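Local coordinates for ethanolamine utilization protein EutL (Clostridium perfringens E str. JGS1987, PDB 4TME) that forms trimers in the shell of the ethanolamine utilization microcompartment, with a pore whose opening is probably controlled allosterically by ethanolamine binding, at residues C43-Y48 with L147-A152; V110-A115 with C122-C127; C127-G132 with G191-C196; S136-I141 with M172-A177; F176-P179 with F184-A187. One frame throughout, in Å; residues are numbered along the deposited sequence. Where two conformers were deposited one is given.

Contact 1: C43-Y48 with L147-A152; sequences CDDVTY and LAYLVA. With ETA (ethanolamine), chain K; ETA (ethanolamine), chain J.
The ethanolamine site of EutL lies where the first turn of helix 44-57 faces strand 146-152, and the pairing of D45 with Y149 spans the gap between these two elements. Y149 OH donates to D45 OD1 at 2.7 Å, and D45 OD1 accepts through its anti lone pair, the one away from OD2; the carboxylate and the phenol ring are steeply inclined, their planes 74° apart. The same oxygen accepts from the amine N of the ethanolamine of chain J, 2.6 Å from D45 OD1, so one carboxylate oxygen is gripped by two donors and its direction is fixed from both the strand and the ligand. OD2 is turned instead to the methyls of V151, with D45 OD2 3.5 Å from V151 CG1. Y149 reaches the helix because its CG stands opposite its own backbone N (chi1 -167°), which sends the ring out from the strand; there its hydroxyl also meets the edge of the Y48 ring, Y149 OH lying 3.4 Å from Y48 CD2.

D44 serves the other ligand: the amine N of the ethanolamine of chain K donates to D44 OD1 at 2.8 Å. Negative carboxylates beside both amines would favour their protonated, cationic form. D44 OD2 and Y48 OH both bond to S67 OG, a second-shell hydroxyl that steadies the first-shell aspartate. Residues 147-152 run almost antiparallel to residues 44-48, at 164°, with the segment axes 10.5 Å apart; strand 146-152 has strands 122-128 and 185-191 as sheet neighbours, and helix 193-212 packs against A148, L150 and A152.

Contact 2: V110-A115 with C122-C127; sequences VGFVSA and CYYAQC. With ETA (ethanolamine), chain K.
The ring of F112 is sandwiched between protein and ligand. Y124 CB sits over the centre of one face, 3.6 Å from the F112 ring centroid, in a CH-pi contact, while the ethanolamine of chain K covers the opposite face nearer the rim, its CA 3.4 Å from F112 CZ. The Y124 ring itself is nearly parallel to that of F112 but slid aside, so the two barely overlap. In the conformer given, C122 SG approaches obliquely, 3.9 Å from F112 CD2, as a sulfur-aromatic neighbour.

V113 and Y123 lie side by side on the other side of the sheet. Y123 CG occupies the position between its backbone N and carbonyl carbon (chi1 60°), which folds the ring back across V113, whose CB lies over its face; A115 CB meets the ring's edge.

Between the strands run the backbone bonds, V113 N to Y123 O at 2.7 Å and Y123 N to V113 O at 3.0 Å. Beyond them the strands part and water fills in: one molecule links G111 O to A125 N, another joins G111 N to Q126 OE1, to which it donates at 2.6 Å. The whole is an antiparallel beta hairpin, with F112 contributing an apolar wall to the ethanolamine pocket.

Contact 3: C127-G132 with G191-C196; sequences CVSRTG and GSQSAC
Q193 extends its side chain from the first turn of helix 193-212 across S129, laying its terminal amide against the serine: CD and NE2 of Q193 are each 3.8 Å from S129 CB. From there Q193 NE2 donates to the backbone carbonyl S129 O at 2.8 Å, but the N-H...O angle is only 119°, so the bond is weak. The glutamine chain is straight beyond CG (chi2 179°), and this extension lets it span from helix to loop; Q193 also touches A146 of the adjacent strand.

Deeper in, the sulfur of C127, near the end of strand 122-128, meets the helix. C127 SG lies 3.9 Å from C196 CB and 4.0 Å from Q193 O, resting on the first helical turn. The thiol of C196 is directed elsewhere: its sulfur packs against the backbone of L147 and A148 in strand 146-152. The two cysteines therefore touch through the sulfur of one and the methylene of the other, and no disulfide joins them.

The helical turn is fixed from within. S192 is its N-cap, and S192 OG accepts from A195 N at 3.1 Å, while C196 N bonds to S192 O at 2.9 Å. On the loop side, R130 O accepts from K56 NZ and T131 OG1 donates to E145 O, holding the chain that follows S129. Across the interface itself, a single weak bond at the exposed margin and a thiol-methylene touch farther in imply a light association based mainly on van der Waals packing.

Contact 4: S136-I141 with M172-A177; sequences SKTAGI and MCEFFA. With ETA (ethanolamine), chain J.
This is apolar packing near the surface, between the C-terminal end of helix 133-139 and the bulged strand 171-176, outermost of its sheet within this chain, without direct hydrogen bonds between the two segments. A Schellman motif ends the helix: G140 adopts positive phi (72°) as its C-prime residue, I141 N bonds to S136 O at 3.0 Å, and G140 N makes a weak bond to K137 O. The turn brings A139 and I141 round to the same cysteine. On the strand side C173 and E174 both face L188 of strand 185-191, a classic beta bulge, and both side chains are directed at the helix end.

C173 is the centre of the contact. Its CB packs on A139, 3.7 Å from A139 CB, and also lies 3.3 Å from A139 O. The sulfur sits opposite the carbonyl carbon of its own residue (chi1 -62°) and reaches I141, with C173 SG 3.9 Å from I141 CG2. Behind the helix end, A139 and I141 rest on L147 of strand 146-152, so the cysteine closes one side of a small apolar cluster.

E174 runs along the margin, crossing T138 at about a right angle. Its chain bends at chi2, and the carboxylate passes near the T138 methyl, E174 OE1 lying 4.0 Å from T138 CG2; the T138 hydroxyl turns back to Y134 O within its helix. M172 and F175 pack on K26 of a neighbouring subunit. Farther along the strand, F176 faces the bound ethanolamine of chain J, whose CA lies 3.6 Å from F176 CG.

Contact 5: F176-P179 with F184-A187; sequences FAPP and FAGA. With ETA (ethanolamine), chain J; ETA (ethanolamine), chain K.
Two backbone hydrogen bonds join F176 and G186 as an antiparallel hydrogen-bonded pair. F176 N donates to G186 O at 2.8 Å, and G186 N returns the bond to F176 O at 3.1 Å.

Van der Waals contacts flank this pair. The F176 ring comes obliquely against the backbone of its partner strand, with F176 CD2 3.3 Å from A187 N, and the lack of a side chain on G186 lets the ring come so close. The apolar contact is that of P178 CB with A185 CB, at 3.6 Å, on the side facing helix 154-167. The chain then turns through a cis peptide before P179, whose CA passes 3.7 Å from F184 O. These segments belong to the beta hairpin of strands 171-176 and 185-191 in the second BMC domain, and F176 and F184 of this hairpin line the ethanolamine pocket.

Among the ligand contacts, F184 meets both molecules. F184 CB touches the hydroxyl of the ethanolamine of chain J, 3.7 Å from its O. The F184 ring lies under the other ethanolamine, that of chain K, whose CA stands over the ring centre and whose N is 3.6 Å from F184 CD1. Contacts between subunits complete the surroundings: P178 O accepts from Y64 OH of a neighbouring subunit, and F184 packs on T77 of that same chain.

In the fold
Contacts 1, 2 and 5 close round the two ethanolamine molecules. Contacts 1 and 2, with centres 8 Å apart, meet where V151 O lies 2.8 Å from Y124 N and D45 OD2 3.4 Å from F112 CZ; contact 5 adds the F184 ring, with F184 CE2 4.1 Å from F112 CE2. The ethanolamine of chain K is shared by all three, that of chain J by contacts 1, 4 and 5. E82, T180 and T182 supply further ligand bonds. F176 and A177 belong to both contact 4 and contact 5. Contact 3 lies away from the ligands but joins contact 1 where L147 O is 2.8 Å from V128 N; its centre is about 20 Å from that of contact 5.

Contact 1: C43-Y48 with L147-A152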
# COMPACT_ATOMS: atom_id res chain seq x y z
N CYS C 43 10.32 1.03 -13.17
CA CYS C 43 11.16 1.79 -12.23
C CYS C 43 10.59 3.19 -12.04
O CYS C 43 10.61 4.00 -12.97
CB CYS C 43 12.60 1.88 -12.71
SG CYS C 43 13.64 2.85 -11.57
N ASP C 44 10.03 3.46 -10.87
CA ASP C 44 9.31 4.72 -10.70
C ASP C 44 10.22 5.96 -10.69
O ASP C 44 9.97 6.91 -11.43
CB ASP C 44 8.40 4.67 -9.45
CG ASP C 44 9.12 4.36 -8.14
OD1 ASP C 44 10.28 3.92 -8.14
OD2 ASP C 44 8.45 4.55 -7.08
N ASP C 45 11.29 5.99 -9.90
CA ASP C 45 12.04 7.24 -9.78
C ASP C 45 12.79 7.60 -11.07
O ASP C 45 12.96 8.80 -11.38
CB ASP C 45 12.98 7.18 -8.59
CG ASP C 45 12.22 6.99 -7.30
OD1 ASP C 45 11.43 7.91 -6.96
OD2 ASP C 45 12.35 5.88 -6.71
N VAL C 46 13.23 6.59 -11.84
CA VAL C 46 13.78 6.88 -13.18
C VAL C 46 12.70 7.50 -14.04
O VAL C 46 12.95 8.47 -14.77
CB VAL C 46 14.37 5.62 -13.86
CG1 VAL C 46 14.63 5.86 -15.38
CG2 VAL C 46 15.67 5.23 -13.16
N THR C 47 11.48 6.96 -13.96
CA THR C 47 10.40 7.51 -14.77
C THR C 47 10.04 8.93 -14.36
O THR C 47 9.81 9.78 -15.20
CB THR C 47 9.17 6.59 -14.71
OG1 THR C 47 9.56 5.32 -15.26
CG2 THR C 47 8.00 7.14 -15.53
N TYR C 48 10.03 9.21 -13.06
CA TYR C 48 9.74 10.58 -12.61
C TYR C 48 10.80 11.56 -13.12
O TYR C 48 10.48 12.71 -13.50
CB TYR C 48 9.67 10.62 -11.07
CG TYR C 48 8.53 9.82 -10.49
CD1 TYR C 48 7.28 9.77 -11.12
CD2 TYR C 48 8.71 9.06 -9.35
CE1 TYR C 48 6.23 9.00 -10.59
CE2 TYR C 48 7.68 8.30 -8.80
CZ TYR C 48 6.43 8.29 -9.42
OH TYR C 48 5.38 7.56 -8.90
N LEU C 147 19.07 19.40 -8.39
CA LEU C 147 18.65 18.54 -7.28
C LEU C 147 19.55 17.33 -7.13
O LEU C 147 20.08 16.83 -8.12
CB LEU C 147 17.21 18.01 -7.45
CG LEU C 147 16.03 18.96 -7.33
CD1 LEU C 147 14.79 18.22 -7.72
CD2 LEU C 147 15.94 19.51 -5.90
N ALA C 148 19.68 16.84 -5.89
CA ALA C 148 20.06 15.47 -5.65
C ALA C 148 18.79 14.65 -5.40
O ALA C 148 18.02 14.96 -4.51
CB ALA C 148 20.99 15.38 -4.44
N TYR C 149 18.56 13.65 -6.23
CA TYR C 149 17.38 12.78 -6.15
C TYR C 149 17.87 11.46 -5.54
O TYR C 149 18.56 10.69 -6.21
CB TYR C 149 16.78 12.62 -7.55
CG TYR C 149 15.39 12.00 -7.63
CD1 TYR C 149 14.90 11.14 -6.66
CD2 TYR C 149 14.58 12.28 -8.73
CE1 TYR C 149 13.61 10.57 -6.78
CE2 TYR C 149 13.34 11.74 -8.86
CZ TYR C 149 12.86 10.87 -7.90
OH TYR C 149 11.61 10.34 -8.05
N LEU C 150 17.56 11.27 -4.25
CA LEU C 150 18.17 10.21 -3.44
C LEU C 150 17.09 9.21 -3.01
O LEU C 150 16.12 9.61 -2.36
CB LEU C 150 18.84 10.81 -2.21
CG LEU C 150 19.83 11.95 -2.50
CD1 LEU C 150 20.45 12.50 -1.22
CD2 LEU C 150 20.92 11.50 -3.46
N VAL C 151 17.25 7.94 -3.38
CA VAL C 151 16.27 6.91 -3.03
C VAL C 151 16.98 5.63 -2.61
O VAL C 151 17.92 5.20 -3.26
CB VAL C 151 15.33 6.60 -4.21
CG1 VAL C 151 14.26 5.58 -3.79
CG2 VAL C 151 14.66 7.87 -4.71
N ALA C 152 16.53 5.03 -1.52
CA ALA C 152 17.03 3.72 -1.10
C ALA C 152 15.99 3.04 -0.23
O ALA C 152 14.96 3.63 0.09
CB ALA C 152 18.36 3.88 -0.33
CA ETA K . 12.46 2.11 -6.44
N ETA K . 11.04 1.83 -6.39
C ETA K . 13.18 1.10 -7.32
O ETA K . 12.65 1.05 -8.62
CA ETA J . 9.87 8.32 -3.91
N ETA J . 9.46 7.86 -5.21
C ETA J . 10.84 7.30 -3.35
O ETA J . 10.16 6.10 -3.05

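Contact 2: V110-A115 with C122-C127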
# COMPACT_ATOMS: atom_id res chain seq x y z
N VAL C 110 20.64 5.92 -17.23
CA VAL C 110 20.33 6.18 -15.83
C VAL C 110 19.73 4.92 -15.23
O VAL C 110 19.35 3.99 -15.95
CB VAL C 110 19.37 7.38 -15.66
CG1 VAL C 110 20.07 8.68 -16.08
CG2 VAL C 110 18.09 7.17 -16.45
N GLY C 111 19.71 4.85 -13.91
CA GLY C 111 19.08 3.73 -13.24
C GLY C 111 19.52 3.61 -11.81
O GLY C 111 20.44 4.28 -11.39
N PHE C 112 18.83 2.75 -11.07
CA PHE C 112 19.27 2.38 -9.74
C PHE C 112 20.57 1.58 -9.86
O PHE C 112 20.85 0.97 -10.88
CB PHE C 112 18.20 1.57 -9.01
CG PHE C 112 17.13 2.40 -8.39
CD1 PHE C 112 16.29 3.20 -9.18
CD2 PHE C 112 16.94 2.41 -7.02
CE1 PHE C 112 15.30 3.99 -8.61
CE2 PHE C 112 15.95 3.18 -6.44
CZ PHE C 112 15.12 3.98 -7.25
N VAL C 113 21.37 1.64 -8.81
CA VAL C 113 22.64 0.95 -8.76
C VAL C 113 22.61 -0.11 -7.67
O VAL C 113 22.07 0.11 -6.60
CB VAL C 113 23.78 1.94 -8.47
CG1 VAL C 113 25.11 1.20 -8.30
CG2 VAL C 113 23.87 2.96 -9.60
N SER C 114 23.16 -1.27 -7.98
CA SER C 114 23.22 -2.36 -7.01
C SER C 114 24.25 -2.10 -5.91
O SER C 114 25.35 -1.64 -6.19
CB SER C 114 23.55 -3.68 -7.70
OG SER C 114 23.74 -4.70 -6.71
N ALA C 115 23.90 -2.46 -4.67
CA ALA C 115 24.80 -2.32 -3.54
C ALA C 115 25.39 -3.67 -3.08
O ALA C 115 26.18 -3.70 -2.13
CB ALA C 115 24.07 -1.64 -2.37
N CYS C 122 19.48 -1.87 -3.60
CA CYS C 122 19.81 -0.94 -4.66
C CYS C 122 19.39 0.47 -4.28
O CYS C 122 18.53 0.66 -3.39
CB CYS C 122 19.13 -1.34 -5.97
SG CYS C 122 17.32 -1.27 -5.87
N TYR C 123 19.96 1.46 -4.96
CA TYR C 123 19.69 2.85 -4.63
C TYR C 123 19.80 3.72 -5.87
O TYR C 123 20.38 3.33 -6.89
CB TYR C 123 20.67 3.35 -3.57
CG TYR C 123 22.11 3.27 -4.02
CD1 TYR C 123 22.87 2.12 -3.80
CD2 TYR C 123 22.72 4.34 -4.66
CE1 TYR C 123 24.19 2.05 -4.22
CE2 TYR C 123 24.03 4.26 -5.08
CZ TYR C 123 24.76 3.12 -4.85
OH TYR C 123 26.07 3.07 -5.28
N TYR C 124 19.24 4.91 -5.74
CA TYR C 124 19.27 5.95 -6.78
C TYR C 124 19.95 7.15 -6.18
O TYR C 124 19.58 7.59 -5.09
CB TYR C 124 17.85 6.29 -7.19
CG TYR C 124 17.62 7.09 -8.48
CD1 TYR C 124 18.12 6.67 -9.69
CD2 TYR C 124 16.79 8.22 -8.46
CE1 TYR C 124 17.86 7.37 -10.84
CE2 TYR C 124 16.52 8.93 -9.62
CZ TYR C 124 17.04 8.49 -10.80
OH TYR C 124 16.75 9.20 -11.98
N ALA C 125 20.94 7.68 -6.88
CA ALA C 125 21.65 8.87 -6.41
C ALA C 125 21.94 9.71 -7.64
O ALA C 125 23.04 9.69 -8.19
CB ALA C 125 22.92 8.49 -5.69
N GLN C 126 20.90 10.40 -8.09
CA GLN C 126 20.90 11.05 -9.40
C GLN C 126 21.02 12.54 -9.21
O GLN C 126 20.24 13.16 -8.49
CB GLN C 126 19.62 10.70 -10.16
CG GLN C 126 19.46 11.37 -11.53
CD GLN C 126 20.39 10.83 -12.60
OE1 GLN C 126 21.03 9.79 -12.42
NE2 GLN C 126 20.48 11.55 -13.71
N CYS C 127 22.02 13.13 -9.85
CA CYS C 127 22.16 14.56 -9.83
C CYS C 127 21.37 15.09 -11.03
O CYS C 127 21.72 14.81 -12.17
CB CYS C 127 23.63 14.96 -9.91
SG CYS C 127 23.88 16.74 -9.77
CA ETA K . 12.46 2.11 -6.44
N ETA K . 11.04 1.83 -6.39
C ETA K . 13.18 1.10 -7.32
O ETA K . 12.65 1.05 -8.62
O HOH W 1 21.67 6.34 -9.46
O HOH W 2 21.16 7.17 -12.46

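Contact 3: C127-G132 with G191-C196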
# COMPACT_ATOMS: atom_id res chain seq x y z
N CYS C 127 22.02 13.13 -9.85
CA CYS C 127 22.16 14.56 -9.83
C CYS C 127 21.37 15.09 -11.03
O CYS C 127 21.72 14.81 -12.17
CB CYS C 127 23.63 14.96 -9.91
SG CYS C 127 23.88 16.74 -9.77
N VAL C 128 20.28 15.79 -10.74
CA VAL C 128 19.48 16.44 -11.77
C VAL C 128 20.08 17.83 -11.91
O VAL C 128 19.85 18.69 -11.07
CB VAL C 128 17.99 16.49 -11.41
CG1 VAL C 128 17.18 17.22 -12.49
CG2 VAL C 128 17.44 15.10 -11.17
N SER C 129 20.88 18.04 -12.93
CA SER C 129 21.67 19.26 -12.96
C SER C 129 20.82 20.46 -13.38
O SER C 129 21.16 21.59 -13.05
CB SER C 129 22.88 19.09 -13.89
OG SER C 129 22.45 18.89 -15.21
N ARG C 130 19.70 20.20 -14.06
CA ARG C 130 18.81 21.27 -14.51
C ARG C 130 17.35 20.82 -14.47
O ARG C 130 16.85 20.19 -15.42
CB ARG C 130 19.23 21.69 -15.91
CG ARG C 130 18.55 22.93 -16.43
CD ARG C 130 19.10 23.30 -17.81
NE ARG C 130 18.65 24.61 -18.24
CZ ARG C 130 19.00 25.20 -19.38
NH1 ARG C 130 19.80 24.58 -20.24
NH2 ARG C 130 18.53 26.40 -19.67
N THR C 131 16.64 21.15 -13.39
CA THR C 131 15.26 20.68 -13.24
C THR C 131 14.33 21.29 -14.30
O THR C 131 14.53 22.43 -14.72
CB THR C 131 14.66 21.00 -11.86
OG1 THR C 131 14.84 22.39 -11.56
CG2 THR C 131 15.29 20.14 -10.75
N GLY C 132 13.34 20.51 -14.71
CA GLY C 132 12.22 21.00 -15.49
C GLY C 132 11.11 21.45 -14.57
O GLY C 132 11.36 21.70 -13.37
N GLY C 191 20.86 22.54 -4.05
CA GLY C 191 22.05 23.34 -3.81
C GLY C 191 22.74 23.56 -5.15
O GLY C 191 22.12 23.35 -6.20
N SER C 192 24.00 23.98 -5.12
CA SER C 192 24.76 24.10 -6.36
C SER C 192 24.90 22.72 -7.01
O SER C 192 24.67 21.70 -6.37
CB SER C 192 26.13 24.71 -6.10
OG SER C 192 26.96 23.80 -5.40
N GLN C 193 25.29 22.68 -8.28
CA GLN C 193 25.46 21.39 -8.94
C GLN C 193 26.57 20.56 -8.26
O GLN C 193 26.42 19.35 -8.09
CB GLN C 193 25.77 21.58 -10.43
CG GLN C 193 24.51 21.99 -11.20
CD GLN C 193 24.74 22.20 -12.67
OE1 GLN C 193 25.82 21.92 -13.20
NE2 GLN C 193 23.73 22.73 -13.35
N SER C 194 27.64 21.22 -7.83
CA SER C 194 28.74 20.51 -7.16
C SER C 194 28.28 20.00 -5.78
O SER C 194 28.62 18.89 -5.38
CB SER C 194 29.98 21.40 -7.06
OG SER C 194 29.86 22.42 -6.09
N ALA C 195 27.46 20.78 -5.08
CA ALA C 195 26.94 20.33 -3.78
C ALA C 195 25.97 19.17 -3.93
O ALA C 195 25.96 18.26 -3.10
CB ALA C 195 26.26 21.48 -3.05
N CYS C 196 25.14 19.20 -4.98
CA CYS C 196 24.22 18.08 -5.21
C CYS C 196 25.02 16.82 -5.58
O CYS C 196 24.70 15.74 -5.12
CB CYS C 196 23.21 18.42 -6.30
SG CYS C 196 21.97 19.64 -5.77

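Contact 4: S136-I141 with M172-A177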
# COMPACT_ATOMS: atom_id res chain seq x y z
N SER C 136 11.01 20.66 -10.18
CA SER C 136 11.19 21.95 -9.50
C SER C 136 9.93 22.28 -8.68
O SER C 136 10.04 22.75 -7.55
CB SER C 136 11.51 23.07 -10.50
OG SER C 136 10.45 23.28 -11.40
N LYS C 137 8.75 22.02 -9.22
CA LYS C 137 7.52 22.25 -8.44
C LYS C 137 7.43 21.29 -7.27
O LYS C 137 7.03 21.70 -6.18
CB LYS C 137 6.27 22.12 -9.30
CG LYS C 137 5.97 23.38 -10.09
CD LYS C 137 4.91 23.15 -11.17
CE LYS C 137 4.71 24.38 -12.04
NZ LYS C 137 5.97 24.80 -12.73
N THR C 138 7.80 20.03 -7.47
CA THR C 138 7.77 19.03 -6.41
C THR C 138 8.70 19.46 -5.27
O THR C 138 8.38 19.30 -4.08
CB THR C 138 8.20 17.63 -6.93
OG1 THR C 138 7.33 17.22 -8.01
CG2 THR C 138 8.11 16.59 -5.83
N ALA C 139 9.85 20.02 -5.63
CA ALA C 139 10.84 20.43 -4.62
C ALA C 139 10.61 21.84 -4.07
O ALA C 139 11.19 22.20 -3.05
CB ALA C 139 12.24 20.35 -5.20
N GLY C 140 9.78 22.63 -4.73
CA GLY C 140 9.61 24.02 -4.34
C GLY C 140 10.78 24.94 -4.66
O GLY C 140 11.01 25.90 -3.94
N ILE C 141 11.50 24.66 -5.75
CA ILE C 141 12.64 25.47 -6.14
C ILE C 141 12.36 26.05 -7.51
O ILE C 141 11.38 25.69 -8.16
CB ILE C 141 13.95 24.66 -6.17
CG1 ILE C 141 13.87 23.56 -7.25
CG2 ILE C 141 14.22 24.08 -4.79
CD1 ILE C 141 15.12 22.70 -7.37
N MET C 172 17.11 20.49 2.36
CA MET C 172 16.01 19.56 2.25
C MET C 172 14.85 20.23 1.52
O MET C 172 14.43 21.33 1.91
CB MET C 172 15.61 19.09 3.65
CG MET C 172 14.33 18.30 3.75
SD MET C 172 14.41 16.80 2.82
CE MET C 172 15.26 15.63 3.89
N CYS C 173 14.35 19.61 0.44
CA CYS C 173 13.18 20.11 -0.27
C CYS C 173 11.94 19.25 -0.08
O CYS C 173 10.85 19.76 0.21
CB CYS C 173 13.49 20.22 -1.76
SG CYS C 173 14.79 21.36 -2.05
N GLU C 174 12.10 17.95 -0.26
CA GLU C 174 11.01 17.01 -0.14
C GLU C 174 11.52 15.71 0.46
O GLU C 174 12.56 15.19 0.03
CB GLU C 174 10.36 16.74 -1.51
CG GLU C 174 9.16 15.82 -1.47
CD GLU C 174 7.87 16.56 -1.18
OE1 GLU C 174 6.91 16.42 -1.98
OE2 GLU C 174 7.79 17.27 -0.15
N PHE C 175 10.81 15.20 1.46
CA PHE C 175 11.18 13.98 2.17
C PHE C 175 10.22 12.88 1.74
O PHE C 175 9.01 13.07 1.83
CB PHE C 175 11.09 14.23 3.69
CG PHE C 175 11.37 13.03 4.55
CD1 PHE C 175 12.54 12.32 4.43
CD2 PHE C 175 10.46 12.65 5.55
CE1 PHE C 175 12.81 11.22 5.25
CE2 PHE C 175 10.72 11.57 6.38
CZ PHE C 175 11.89 10.86 6.24
N PHE C 176 10.74 11.76 1.26
CA PHE C 176 9.91 10.62 0.91
C PHE C 176 9.91 9.69 2.12
O PHE C 176 10.84 8.91 2.29
CB PHE C 176 10.45 9.86 -0.31
CG PHE C 176 10.81 10.74 -1.48
CD1 PHE C 176 9.94 11.68 -1.96
CD2 PHE C 176 12.03 10.57 -2.11
CE1 PHE C 176 10.28 12.47 -3.07
CE2 PHE C 176 12.39 11.36 -3.21
CZ PHE C 176 11.52 12.29 -3.67
N ALA C 177 8.89 9.79 2.96
CA ALA C 177 8.92 9.07 4.23
C ALA C 177 8.67 7.57 4.04
O ALA C 177 7.76 7.19 3.31
CB ALA C 177 7.90 9.65 5.20
CA ETA J . 9.87 8.32 -3.91
N ETA J . 9.46 7.86 -5.21
C ETA J . 10.84 7.30 -3.35
O ETA J . 10.16 6.10 -3.05

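Contact 5: F176-P179 with F184-A187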
# COMPACT_ATOMS: atom_id res chain seq x y z
N PHE C 176 10.74 11.76 1.26
CA PHE C 176 9.91 10.62 0.91
C PHE C 176 9.91 9.69 2.12
O PHE C 176 10.84 8.91 2.29
CB PHE C 176 10.45 9.86 -0.31
CG PHE C 176 10.81 10.74 -1.48
CD1 PHE C 176 9.94 11.68 -1.96
CD2 PHE C 176 12.03 10.57 -2.11
CE1 PHE C 176 10.28 12.47 -3.07
CE2 PHE C 176 12.39 11.36 -3.21
CZ PHE C 176 11.52 12.29 -3.67
N ALA C 177 8.89 9.79 2.96
CA ALA C 177 8.92 9.07 4.23
C ALA C 177 8.67 7.57 4.04
O ALA C 177 7.76 7.19 3.31
CB ALA C 177 7.90 9.65 5.20
N PRO C 178 9.44 6.73 4.76
CA PRO C 178 9.31 5.28 4.54
C PRO C 178 8.07 4.70 5.19
O PRO C 178 7.84 5.00 6.37
CB PRO C 178 10.56 4.70 5.20
CG PRO C 178 10.95 5.71 6.22
CD PRO C 178 10.61 7.05 5.58
N PRO C 179 7.29 3.88 4.48
CA PRO C 179 7.43 3.49 3.07
C PRO C 179 6.68 4.40 2.14
O PRO C 179 5.57 4.86 2.46
CB PRO C 179 6.78 2.11 3.02
CG PRO C 179 5.63 2.26 3.95
CD PRO C 179 6.15 3.19 5.09
N PHE C 184 10.23 2.09 -0.54
CA PHE C 184 11.49 2.83 -0.53
C PHE C 184 11.31 4.15 0.24
O PHE C 184 10.26 4.41 0.85
CB PHE C 184 11.96 3.08 -1.98
CG PHE C 184 12.64 1.89 -2.60
CD1 PHE C 184 11.91 0.78 -3.02
CD2 PHE C 184 14.02 1.87 -2.77
CE1 PHE C 184 12.56 -0.31 -3.61
CE2 PHE C 184 14.66 0.79 -3.35
CZ PHE C 184 13.93 -0.31 -3.77
N ALA C 185 12.35 4.97 0.23
CA ALA C 185 12.35 6.24 0.94
C ALA C 185 13.47 7.09 0.39
O ALA C 185 14.26 6.61 -0.43
CB ALA C 185 12.54 6.01 2.44
N GLY C 186 13.57 8.32 0.85
CA GLY C 186 14.67 9.17 0.41
C GLY C 186 14.26 10.63 0.40
O GLY C 186 13.43 11.03 1.22
N ALA C 187 14.82 11.41 -0.51
CA ALA C 187 14.55 12.84 -0.51
C ALA C 187 15.03 13.50 -1.79
O ALA C 187 15.84 12.94 -2.53
CB ALA C 187 15.22 13.53 0.68
CA ETA J . 9.87 8.32 -3.91
N ETA J . 9.46 7.86 -5.21
C ETA J . 10.84 7.30 -3.35
O ETA J . 10.16 6.10 -3.05
CA ETA K . 12.46 2.11 -6.44
N ETA K . 11.04 1.83 -6.39
C ETA K . 13.18 1.10 -7.32
O ETA K . 12.65 1.05 -8.62